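Local coordinates for protein amine oxidase (Emericella nidulans, PDB 3PGB) that probably oxidises primary amines, using a copper ion and a topaquinone cofactor made from one of its own tyrosines, at residues Asn179-Gly184 with Ile234-Met239; Lys194-Ile199 with Asp238-Met243; Gly223-Trp228 with Ser404-Gly409; Ala387-Ala390 with Val395-Ser398. One frame throughout, in Å; residues are numbered along the deposited sequence.

The four contacts run from a small sheet to the copper site. Contacts 1 and 2 share strand 235-242 and lie about 15 Å apart, centre to centre. Contact 3 is about 11 Å from contact 1, again between centres, and is linked to it where Ile235 N lies 2.9 Å from Trp228 O, a probable hydrogen bond. The centres of contacts 3 and 4 are about 12 Å apart, and Trp228 NE1 lies 2.9 Å from Ser398 OG, probably bonded to it. Contact 4 is nearest the chemistry, with the Tyr389 side chain about 6 Å from the copper ion; Tyr406 of contact 3 lies beside Asp403, the predicted proton acceptor.

Contact 1 (Asn179-Gly184 with Ile234-Met239); sequences NVEPDG and IIRWDM
With CG1 of Val180 lodged between the backbone N and the carbonyl carbon (chi1 88°), its other methyl, CG2, is turned onto the end of Ile234. Ile234 answers with a CG1 branch that runs on through an extended chi2 of 160°, bringing its terminal CD1 against Val180 CG2 in an apolar contact whose modelled closeness, 3.2 Å, is doubtful. CG1 of Ile234 follows at 3.5 Å from the same Val180 CG2. Next to this apolar pair is a charged one. Strand 235-242, which carries Arg236, belongs to a five-stranded antiparallel sheet, consistent with one of the small alpha/beta domains of copper amine oxidases; 179-184 is the loop leading into helix 186-198. Glu181 crosses the arginine side chain at about a right angle, and its OE2 reaches NH2 of Arg236 at 3.5 Å, a long salt bridge with carboxylate and guanidinium planes 85° apart. The firmer partner lies on the strand itself: Arg236 NH1 donates to the syn side of Asp238 OD1 at 2.8 Å, tilted out of the carboxylate plane. One guanidinium thus joins two carboxylates in a network. Asn179 OD1 receives the backbone N of Glu181 at 3.1 Å, closing an Asx turn across Val180.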
loop_
_atom_site.group_PDB
_atom_site.type_symbol
_atom_site.label_atom_id
_atom_site.label_comp_id
_atom_site.label_asym_id
_atom_site.label_seq_id
_atom_site.Cartn_x
_atom_site.Cartn_y
_atom_site.Cartn_z
ATOM N N ASN A 179 22.705 33.169 -10.511
ATOM C CA ASN A 179 22.963 32.589 -9.205
ATOM C C ASN A 179 22.401 33.556 -8.170
ATOM O O ASN A 179 22.960 34.633 -7.940
ATOM C CB ASN A 179 24.468 32.366 -9.012
ATOM C CG ASN A 179 24.810 31.721 -7.673
ATOM O OD1 ASN A 179 23.986 31.660 -6.761
ATOM N ND2 ASN A 179 26.038 31.243 -7.555
ATOM N N VAL A 180 21.284 33.172 -7.560
ATOM C CA VAL A 180 20.528 34.071 -6.686
ATOM C C VAL A 180 21.073 34.110 -5.248
ATOM O O VAL A 180 20.644 34.945 -4.448
ATOM C CB VAL A 180 19.007 33.701 -6.692
ATOM C CG1 VAL A 180 18.680 32.651 -5.626
ATOM C CG2 VAL A 180 18.163 34.938 -6.495
ATOM N N GLU A 181 22.013 33.215 -4.930
ATOM C CA GLU A 181 22.677 33.205 -3.623
ATOM C C GLU A 181 24.201 33.168 -3.755
ATOM O O GLU A 181 24.839 32.207 -3.329
ATOM C CB GLU A 181 22.190 32.016 -2.788
ATOM C CG GLU A 181 20.684 32.030 -2.534
ATOM C CD GLU A 181 20.271 31.193 -1.331
ATOM O OE1 GLU A 181 19.480 30.243 -1.518
ATOM O OE2 GLU A 181 20.734 31.492 -0.204
ATOM N N PRO A 182 24.793 34.227 -4.335
ATOM C CA PRO A 182 26.234 34.259 -4.562
ATOM C C PRO A 182 27.056 34.706 -3.361
ATOM O O PRO A 182 28.279 34.557 -3.378
ATOM C CB PRO A 182 26.375 35.291 -5.676
ATOM C CG PRO A 182 25.279 36.250 -5.418
ATOM C CD PRO A 182 24.148 35.467 -4.799
ATOM N N ASP A 183 26.403 35.250 -2.337
ATOM C CA ASP A 183 27.110 35.851 -1.202
ATOM C C ASP A 183 26.791 35.144 0.115
ATOM O O ASP A 183 26.512 35.788 1.119
ATOM C CB ASP A 183 26.750 37.335 -1.103
ATOM C CG ASP A 183 27.106 38.102 -2.356
ATOM O OD1 ASP A 183 28.311 38.243 -2.648
ATOM O OD2 ASP A 183 26.177 38.565 -3.050
ATOM N N GLY A 184 26.861 33.820 0.103
ATOM C CA GLY A 184 26.507 33.007 1.268
ATOM C C GLY A 184 27.159 33.434 2.571
ATOM O O GLY A 184 26.510 33.437 3.612
ATOM N N ILE A 234 15.451 40.667 -5.043
ATOM C CA ILE A 234 15.670 39.386 -4.379
ATOM C C ILE A 234 15.504 39.592 -2.882
ATOM O O ILE A 234 16.288 40.315 -2.265
ATOM C CB ILE A 234 17.064 38.820 -4.692
ATOM C CG1 ILE A 234 17.101 38.288 -6.132
ATOM C CG2 ILE A 234 17.422 37.706 -3.715
ATOM C CD1 ILE A 234 18.506 38.154 -6.698
ATOM N N ILE A 235 14.483 38.957 -2.304
ATOM C CA ILE A 235 14.087 39.220 -0.917
ATOM C C ILE A 235 14.176 37.969 -0.043
ATOM O O ILE A 235 13.836 36.868 -0.472
ATOM C CB ILE A 235 12.652 39.829 -0.849
ATOM C CG1 ILE A 235 12.674 41.294 -1.310
ATOM C CG2 ILE A 235 12.081 39.740 0.555
ATOM C CD1 ILE A 235 11.310 41.977 -1.296
ATOM N N ARG A 236 14.631 38.176 1.190
ATOM C CA ARG A 236 14.821 37.129 2.181
ATOM C C ARG A 236 13.817 37.296 3.312
ATOM O O ARG A 236 13.472 38.415 3.674
ATOM C CB ARG A 236 16.207 37.254 2.818
ATOM C CG ARG A 236 17.338 36.473 2.175
ATOM C CD ARG A 236 18.274 35.967 3.258
ATOM N NE ARG A 236 19.330 35.120 2.725
ATOM C CZ ARG A 236 19.897 34.105 3.376
ATOM N NH1 ARG A 236 19.519 33.769 4.610
ATOM N NH2 ARG A 236 20.852 33.402 2.774
ATOM N N TRP A 237 13.367 36.175 3.868
ATOM C CA TRP A 237 12.692 36.131 5.161
ATOM C C TRP A 237 13.460 35.121 6.005
ATOM O O TRP A 237 13.575 33.957 5.620
ATOM C CB TRP A 237 11.246 35.657 5.009
ATOM C CG TRP A 237 10.216 36.748 4.894
ATOM C CD1 TRP A 237 9.509 37.097 3.780
ATOM C CD2 TRP A 237 9.749 37.600 5.946
ATOM N NE1 TRP A 237 8.644 38.115 4.068
ATOM C CE2 TRP A 237 8.767 38.446 5.390
ATOM C CE3 TRP A 237 10.073 37.738 7.302
ATOM C CZ2 TRP A 237 8.106 39.418 6.142
ATOM C CZ3 TRP A 237 9.415 38.708 8.049
ATOM C CH2 TRP A 237 8.442 39.533 7.466
ATOM N N ASP A 238 13.991 35.556 7.143
ATOM C CA ASP A 238 14.782 34.680 8.002
ATOM C C ASP A 238 14.220 34.617 9.412
ATOM O O ASP A 238 13.471 35.495 9.839
ATOM C CB ASP A 238 16.234 35.148 8.050
ATOM C CG ASP A 238 16.905 35.096 6.696
ATOM O OD1 ASP A 238 17.172 33.983 6.206
ATOM O OD2 ASP A 238 17.169 36.170 6.122
ATOM N N MET A 239 14.616 33.574 10.130
ATOM C CA MET A 239 14.112 33.297 11.469
ATOM C C MET A 239 15.271 32.893 12.371
ATOM O O MET A 239 16.256 32.324 11.902
ATOM C CB MET A 239 13.100 32.160 11.390
ATOM C CG MET A 239 12.249 31.952 12.619
ATOM S SD MET A 239 11.402 30.361 12.500
ATOM C CE MET A 239 10.102 30.585 13.686
#

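Contact 2 (Lys194-Ile199 with Asp238-Met243); sequences KISASI and DMFWNM
This is a buried helix-on-sheet contact in which Phe240 of strand 235-242 meets Ser196 in the last turn of helix 186-198 and Ile199 just beyond it. The helix packs against a five-stranded antiparallel sheet, an alpha/beta layering consistent with the small domains that precede the catalytic domain in copper amine oxidases. Phe240 points at the helix with CG beside its backbone N (chi1 -74°), and the two residues receive the far end of its ring. Ser196 comes in at the rim: its OG lies near the ring plane, 3.3 Å from Phe240 CE1 and 3.5 Å from Phe240 CZ. This OG is already hydrogen-bonded to the carbonyl O of Ala211 and meets the ring edge by packing alone. CB of Ser196 also rests 3.8 Å from CZ of Phe240. Ile199, at the N-cap position of the next helix, and Phe240 come at each other from opposite directions. Around this pair the same hydrophobic layer continues, with Trp277 touching both Ile199 and Phe240, and Ile221 touching Ser196 and Phe240 from the neighbouring strand 219-223. The Ile199 approach is made by its terminal methyl, CD1, which sits 4.1 Å from Phe240 CE2.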
loop_
_atom_site.group_PDB
_atom_site.type_symbol
_atom_site.label_atom_id
_atom_site.label_comp_id
_atom_site.label_asym_id
_atom_site.label_seq_id
_atom_site.Cartn_x
_atom_site.Cartn_y
_atom_site.Cartn_z
ATOM N N LYS A 194 25.054 41.406 11.928
ATOM C CA LYS A 194 25.072 42.806 12.333
ATOM C C LYS A 194 23.685 43.240 12.812
ATOM O O LYS A 194 23.560 43.885 13.852
ATOM C CB LYS A 194 25.606 43.698 11.201
ATOM C CG LYS A 194 27.091 43.437 10.924
ATOM C CD LYS A 194 27.776 44.525 10.095
ATOM C CE LYS A 194 29.304 44.370 10.169
ATOM N NZ LYS A 194 30.024 45.187 9.149
ATOM N N ILE A 195 22.651 42.853 12.066
ATOM C CA ILE A 195 21.268 43.116 12.462
ATOM C C ILE A 195 20.930 42.390 13.765
ATOM O O ILE A 195 20.249 42.945 14.632
ATOM C CB ILE A 195 20.259 42.688 11.363
ATOM C CG1 ILE A 195 20.398 43.577 10.125
ATOM C CG2 ILE A 195 18.829 42.761 11.886
ATOM C CD1 ILE A 195 19.749 42.998 8.887
ATOM N N SER A 196 21.408 41.158 13.903
ATOM C CA SER A 196 21.166 40.386 15.114
ATOM C C SER A 196 21.834 41.022 16.332
ATOM O O SER A 196 21.272 41.003 17.420
ATOM C CB SER A 196 21.646 38.946 14.947
ATOM O OG SER A 196 21.475 38.236 16.160
ATOM N N ALA A 197 23.031 41.574 16.147
ATOM C CA ALA A 197 23.716 42.313 17.219
ATOM C C ALA A 197 22.931 43.564 17.618
ATOM O O ALA A 197 23.031 44.028 18.750
ATOM C CB ALA A 197 25.142 42.687 16.801
ATOM N N SER A 198 22.156 44.098 16.677
ATOM C CA SER A 198 21.239 45.210 16.936
ATOM C C SER A 198 20.163 44.856 17.979
ATOM O O SER A 198 19.640 45.740 18.662
ATOM C CB SER A 198 20.562 45.642 15.628
ATOM O OG SER A 198 20.150 46.989 15.689
ATOM N N ILE A 199 19.826 43.566 18.071
ATOM C CA ILE A 199 18.825 43.071 19.015
ATOM C C ILE A 199 19.378 41.942 19.894
ATOM O O ILE A 199 18.627 41.063 20.330
ATOM C CB ILE A 199 17.543 42.603 18.276
ATOM C CG1 ILE A 199 17.815 41.400 17.371
ATOM C CG2 ILE A 199 16.982 43.733 17.432
ATOM C CD1 ILE A 199 16.552 40.680 16.957
ATOM N N ASP A 238 13.991 35.556 7.143
ATOM C CA ASP A 238 14.782 34.680 8.002
ATOM C C ASP A 238 14.220 34.617 9.412
ATOM O O ASP A 238 13.471 35.495 9.839
ATOM C CB ASP A 238 16.234 35.148 8.050
ATOM C CG ASP A 238 16.905 35.096 6.696
ATOM O OD1 ASP A 238 17.172 33.983 6.206
ATOM O OD2 ASP A 238 17.169 36.170 6.122
ATOM N N MET A 239 14.616 33.574 10.130
ATOM C CA MET A 239 14.112 33.297 11.469
ATOM C C MET A 239 15.271 32.893 12.371
ATOM O O MET A 239 16.256 32.324 11.902
ATOM C CB MET A 239 13.100 32.160 11.390
ATOM C CG MET A 239 12.249 31.952 12.619
ATOM S SD MET A 239 11.402 30.361 12.500
ATOM C CE MET A 239 10.102 30.585 13.686
ATOM N N PHE A 240 15.155 33.183 13.661
ATOM C CA PHE A 240 16.095 32.649 14.636
ATOM C C PHE A 240 15.698 31.211 14.995
ATOM O O PHE A 240 14.515 30.906 15.120
ATOM C CB PHE A 240 16.146 33.530 15.887
ATOM C CG PHE A 240 16.875 34.831 15.680
ATOM C CD1 PHE A 240 18.199 34.969 16.079
ATOM C CD2 PHE A 240 16.241 35.913 15.079
ATOM C CE1 PHE A 240 18.877 36.161 15.891
ATOM C CE2 PHE A 240 16.914 37.109 14.882
ATOM C CZ PHE A 240 18.232 37.236 15.295
ATOM N N TRP A 241 16.691 30.331 15.126
ATOM C CA TRP A 241 16.481 28.974 15.637
ATOM C C TRP A 241 17.381 28.732 16.839
ATOM O O TRP A 241 18.453 29.328 16.937
ATOM C CB TRP A 241 16.817 27.926 14.576
ATOM C CG TRP A 241 16.106 28.083 13.282
ATOM C CD1 TRP A 241 16.331 29.035 12.332
ATOM C CD2 TRP A 241 15.072 27.239 12.770
ATOM N NE1 TRP A 241 15.489 28.844 11.262
ATOM C CE2 TRP A 241 14.709 27.745 11.505
ATOM C CE3 TRP A 241 14.413 26.106 13.258
ATOM C CZ2 TRP A 241 13.715 27.154 10.724
ATOM C CZ3 TRP A 241 13.427 25.520 12.484
ATOM C CH2 TRP A 241 13.085 26.047 11.234
ATOM N N ASN A 242 16.951 27.856 17.740
ATOM C CA ASN A 242 17.831 27.343 18.799
ATOM C C ASN A 242 18.745 26.254 18.249
ATOM O O ASN A 242 18.357 25.493 17.371
ATOM C CB ASN A 242 17.028 26.792 19.992
ATOM C CG ASN A 242 17.200 27.621 21.260
ATOM O OD1 ASN A 242 18.226 28.282 21.453
ATOM N ND2 ASN A 242 16.199 27.573 22.140
ATOM N N MET A 243 19.959 26.186 18.776
ATOM C CA MET A 243 20.921 25.183 18.351
ATOM C C MET A 243 20.704 23.882 19.117
ATOM O O MET A 243 20.294 23.893 20.283
ATOM C CB MET A 243 22.357 25.696 18.531
ATOM C CG MET A 243 22.787 26.676 17.440
ATOM S SD MET A 243 24.518 27.179 17.502
ATOM C CE MET A 243 25.350 25.644 17.065
#

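Contact 3 (Gly223-Trp228 with Ser404-Gly409); sequences GIDPLW and SYYGFG
Tyr406 brings its hydroxyl to one carboxylate oxygen of Asp225, which lies oblique to the ring. OH of Tyr406 donates a short hydrogen bond to Asp225 OD2, 2.7 Å long, and the neighbouring ring carbon, CE1 of Tyr406, lies 3.4 Å from the same OD2. The two side chains come from opposite directions, and their flat groups are strongly turned, with carboxylate and ring planes 69° apart. The donor meets OD2 on its anti side, 25° out of the carboxylate plane, a bond that is short without being planar. Asp225 is extended towards the tyrosine, its CG opposite the backbone N (chi1 -176°), and a cis peptide bond joins it to Pro226. Tyr405 supports the ring from another direction: its CD2 stands 3.7 Å above the plane of Tyr406, over the ring centre, giving the phenol a wall along one face. The donated O-H would probably help to stabilise the negative charge of the buried carboxylate. The tyrosine side chain comes to about 4 Å (nearest side-chain atoms) from Asp403, the predicted proton acceptor, so the bond lies close to the probable active site. Strand 400-402, shortly before 404-409, touches both partners through Tyr401, and Ala400 and Asp225 are joined by a backbone hydrogen bond, while 223-228 lies in the connection between strands 219-223 and 235-242.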
loop_
_atom_site.group_PDB
_atom_site.type_symbol
_atom_site.label_atom_id
_atom_site.label_comp_id
_atom_site.label_asym_id
_atom_site.label_seq_id
_atom_site.Cartn_x
_atom_site.Cartn_y
_atom_site.Cartn_z
ATOM N N GLY A 223 16.412 30.887 6.705
ATOM C CA GLY A 223 15.042 31.090 6.257
ATOM C C GLY A 223 14.585 30.306 5.041
ATOM O O GLY A 223 14.476 29.081 5.083
ATOM N N ILE A 224 14.328 31.024 3.952
ATOM C CA ILE A 224 13.491 30.507 2.874
ATOM C C ILE A 224 14.250 29.948 1.677
ATOM O O ILE A 224 15.376 30.355 1.388
ATOM C CB ILE A 224 12.476 31.577 2.387
ATOM C CG1 ILE A 224 13.183 32.745 1.686
ATOM C CG2 ILE A 224 11.657 32.067 3.556
ATOM C CD1 ILE A 224 12.245 33.804 1.137
ATOM N N ASP A 225 13.594 29.008 0.999
ATOM C CA ASP A 225 14.046 28.444 -0.260
ATOM C C ASP A 225 12.777 28.120 -1.055
ATOM O O ASP A 225 11.938 27.348 -0.591
ATOM C CB ASP A 225 14.867 27.173 -0.005
ATOM C CG ASP A 225 15.474 26.573 -1.285
ATOM O OD1 ASP A 225 15.187 27.061 -2.398
ATOM O OD2 ASP A 225 16.245 25.594 -1.165
ATOM N N PRO A 226 12.606 28.730 -2.241
ATOM C CA PRO A 226 13.472 29.717 -2.880
ATOM C C PRO A 226 13.375 31.085 -2.216
ATOM O O PRO A 226 12.497 31.311 -1.381
ATOM C CB PRO A 226 12.928 29.777 -4.305
ATOM C CG PRO A 226 11.520 29.429 -4.176
ATOM C CD PRO A 226 11.417 28.443 -3.065
ATOM N N LEU A 227 14.287 31.978 -2.579
ATOM C CA LEU A 227 14.195 33.369 -2.166
ATOM C C LEU A 227 13.093 34.049 -2.978
ATOM O O LEU A 227 12.780 33.622 -4.094
ATOM C CB LEU A 227 15.530 34.089 -2.380
ATOM C CG LEU A 227 16.755 33.538 -1.648
ATOM C CD1 LEU A 227 17.994 34.346 -2.014
ATOM C CD2 LEU A 227 16.528 33.544 -0.154
ATOM N N TRP A 228 12.493 35.089 -2.404
ATOM C CA TRP A 228 11.419 35.821 -3.080
ATOM C C TRP A 228 11.987 36.577 -4.266
ATOM O O TRP A 228 13.011 37.251 -4.141
ATOM C CB TRP A 228 10.730 36.797 -2.124
ATOM C CG TRP A 228 9.693 36.165 -1.233
ATOM C CD1 TRP A 228 9.512 34.838 -0.990
ATOM C CD2 TRP A 228 8.728 36.853 -0.432
ATOM N NE1 TRP A 228 8.483 34.655 -0.107
ATOM C CE2 TRP A 228 7.985 35.876 0.256
ATOM C CE3 TRP A 228 8.419 38.203 -0.231
ATOM C CZ2 TRP A 228 6.945 36.200 1.122
ATOM C CZ3 TRP A 228 7.389 38.523 0.630
ATOM C CH2 TRP A 228 6.663 37.524 1.296
ATOM N N SER A 404 16.805 18.669 -5.834
ATOM C CA SER A 404 17.920 18.423 -6.747
ATOM C C SER A 404 18.903 19.597 -6.765
ATOM O O SER A 404 20.028 19.450 -7.233
ATOM C CB SER A 404 17.431 18.095 -8.156
ATOM O OG SER A 404 16.936 19.237 -8.806
ATOM N N TYR A 405 18.481 20.753 -6.257
ATOM C CA TYR A 405 19.390 21.875 -6.009
ATOM C C TYR A 405 20.504 21.435 -5.056
ATOM O O TYR A 405 21.681 21.702 -5.298
ATOM C CB TYR A 405 18.624 23.060 -5.409
ATOM C CG TYR A 405 19.502 24.217 -4.977
ATOM C CD1 TYR A 405 19.953 25.157 -5.900
ATOM C CD2 TYR A 405 19.881 24.373 -3.646
ATOM C CE1 TYR A 405 20.764 26.224 -5.511
ATOM C CE2 TYR A 405 20.694 25.441 -3.247
ATOM C CZ TYR A 405 21.133 26.357 -4.188
ATOM O OH TYR A 405 21.932 27.409 -3.809
ATOM N N TYR A 406 20.124 20.760 -3.976
ATOM C CA TYR A 406 21.091 20.236 -3.017
ATOM C C TYR A 406 21.698 18.955 -3.568
ATOM O O TYR A 406 22.891 18.688 -3.368
ATOM C CB TYR A 406 20.424 19.998 -1.664
ATOM C CG TYR A 406 19.832 21.260 -1.079
ATOM C CD1 TYR A 406 18.477 21.542 -1.209
ATOM C CD2 TYR A 406 20.639 22.194 -0.423
ATOM C CE1 TYR A 406 17.935 22.710 -0.689
ATOM C CE2 TYR A 406 20.105 23.364 0.108
ATOM C CZ TYR A 406 18.754 23.619 -0.031
ATOM O OH TYR A 406 18.212 24.783 0.486
ATOM N N GLY A 407 20.865 18.186 -4.276
ATOM C CA GLY A 407 21.270 16.937 -4.911
ATOM C C GLY A 407 20.981 15.724 -4.046
ATOM O O GLY A 407 21.254 15.739 -2.860
ATOM N N PHE A 408 20.430 14.670 -4.643
ATOM C CA PHE A 408 20.264 13.382 -3.958
ATOM C C PHE A 408 21.573 12.581 -3.887
ATOM O O PHE A 408 21.840 11.904 -2.897
ATOM C CB PHE A 408 19.181 12.543 -4.652
ATOM C CG PHE A 408 17.785 12.992 -4.342
ATOM C CD1 PHE A 408 17.064 12.393 -3.321
ATOM C CD2 PHE A 408 17.197 14.030 -5.053
ATOM C CE1 PHE A 408 15.779 12.808 -3.016
ATOM C CE2 PHE A 408 15.910 14.451 -4.747
ATOM C CZ PHE A 408 15.204 13.832 -3.723
ATOM N N GLY A 409 22.379 12.657 -4.942
ATOM C CA GLY A 409 23.638 11.916 -5.031
ATOM C C GLY A 409 24.690 12.199 -3.964
ATOM O O GLY A 409 25.383 11.278 -3.528
#

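Contact 4 (Ala387-Ala390 with Val395-Ser398); sequences AHYA and VQSS
OE1 of Gln396 takes a hydrogen bond with Ser530 OG and at the same time comes against the ring of Tyr389, 3.2 Å from CD2. The approach is oblique, with the amide and ring planes 69° apart. At the other end of the same amide, NE2 bonds to Gln509 OE1, which should fix the rotation of the amide. A bend at chi2 (-63°) curls the glutamine back towards the tyrosine. The main chain adds a second point of packing, since the carbonyl O of Gln396 lies 3.1 Å from Tyr389 CB. Beyond it Ala390 and Ser397 come close through their backbones, CA to CA 4.2 Å. Strand 374-389 and strand 400-402 pair antiparallel, and helix 394-398 lies in the connection between them, so this contact packs a short helix against the end of the strand it follows. His388 ND1 donates to Tyr389 O at 3.1 Å, a bent local bond. Tyr389 OH is hydrogen-bonded to O4 of the topaquinone at position 484, and its ring meets that of the copper ligand His532 at about 35°. Gln396, packed on that ring, therefore probably helps to limit the movement of a phenol bonded to the cofactor.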
loop_
_atom_site.group_PDB
_atom_site.type_symbol
_atom_site.label_atom_id
_atom_site.label_comp_id
_atom_site.label_asym_id
_atom_site.label_seq_id
_atom_site.Cartn_x
_atom_site.Cartn_y
_atom_site.Cartn_z
ATOM N N ALA A 387 9.125 19.832 -1.514
ATOM C CA ALA A 387 8.642 19.956 -0.143
ATOM C C ALA A 387 8.021 21.340 0.011
ATOM O O ALA A 387 8.709 22.312 0.352
ATOM C CB ALA A 387 9.775 19.767 0.843
ATOM N N HIS A 388 6.719 21.418 -0.256
ATOM C CA HIS A 388 5.990 22.684 -0.266
ATOM C C HIS A 388 5.283 22.881 1.066
ATOM O O HIS A 388 4.402 22.110 1.418
ATOM C CB HIS A 388 4.968 22.680 -1.401
ATOM C CG HIS A 388 4.504 24.043 -1.803
ATOM N ND1 HIS A 388 3.883 24.908 -0.927
ATOM C CD2 HIS A 388 4.558 24.684 -2.993
ATOM C CE1 HIS A 388 3.583 26.028 -1.560
ATOM N NE2 HIS A 388 3.981 25.917 -2.815
ATOM N N TYR A 389 5.673 23.920 1.797
ATOM C CA TYR A 389 5.104 24.211 3.115
ATOM C C TYR A 389 4.039 25.316 3.071
ATOM O O TYR A 389 3.807 25.944 2.038
ATOM C CB TYR A 389 6.217 24.611 4.084
ATOM C CG TYR A 389 7.128 23.473 4.436
ATOM C CD1 TYR A 389 8.092 23.021 3.536
ATOM C CD2 TYR A 389 7.033 22.842 5.667
ATOM C CE1 TYR A 389 8.923 21.968 3.860
ATOM C CE2 TYR A 389 7.857 21.797 5.994
ATOM C CZ TYR A 389 8.798 21.360 5.089
ATOM O OH TYR A 389 9.619 20.313 5.436
ATOM N N ALA A 390 3.391 25.520 4.216
ATOM C CA ALA A 390 2.429 26.600 4.408
ATOM C C ALA A 390 2.380 26.905 5.891
ATOM O O ALA A 390 2.602 26.011 6.712
ATOM C CB ALA A 390 1.053 26.197 3.905
ATOM N N VAL A 395 8.420 32.571 6.909
ATOM C CA VAL A 395 9.476 31.628 6.570
ATOM C C VAL A 395 8.864 30.301 6.115
ATOM O O VAL A 395 9.110 29.844 4.991
ATOM C CB VAL A 395 10.455 31.422 7.745
ATOM C CG1 VAL A 395 11.255 30.121 7.575
ATOM C CG2 VAL A 395 11.389 32.634 7.867
ATOM N N GLN A 396 8.054 29.700 6.979
ATOM C CA GLN A 396 7.395 28.436 6.657
ATOM C C GLN A 396 6.400 28.568 5.523
ATOM O O GLN A 396 6.235 27.630 4.743
ATOM C CB GLN A 396 6.696 27.841 7.884
ATOM C CG GLN A 396 7.639 27.154 8.840
ATOM C CD GLN A 396 8.314 25.967 8.208
ATOM O OE1 GLN A 396 7.707 24.909 8.048
ATOM N NE2 GLN A 396 9.578 26.139 7.830
ATOM N N SER A 397 5.744 29.723 5.426
ATOM C CA SER A 397 4.834 29.991 4.306
ATOM C C SER A 397 5.562 29.960 2.960
ATOM O O SER A 397 4.999 29.549 1.954
ATOM C CB SER A 397 4.132 31.342 4.484
ATOM O OG SER A 397 3.293 31.640 3.381
ATOM N N SER A 398 6.820 30.377 2.959
ATOM C CA SER A 398 7.576 30.565 1.725
ATOM C C SER A 398 8.411 29.366 1.307
ATOM O O SER A 398 8.907 29.346 0.186
ATOM C CB SER A 398 8.499 31.774 1.872
ATOM O OG SER A 398 7.765 32.950 2.174
#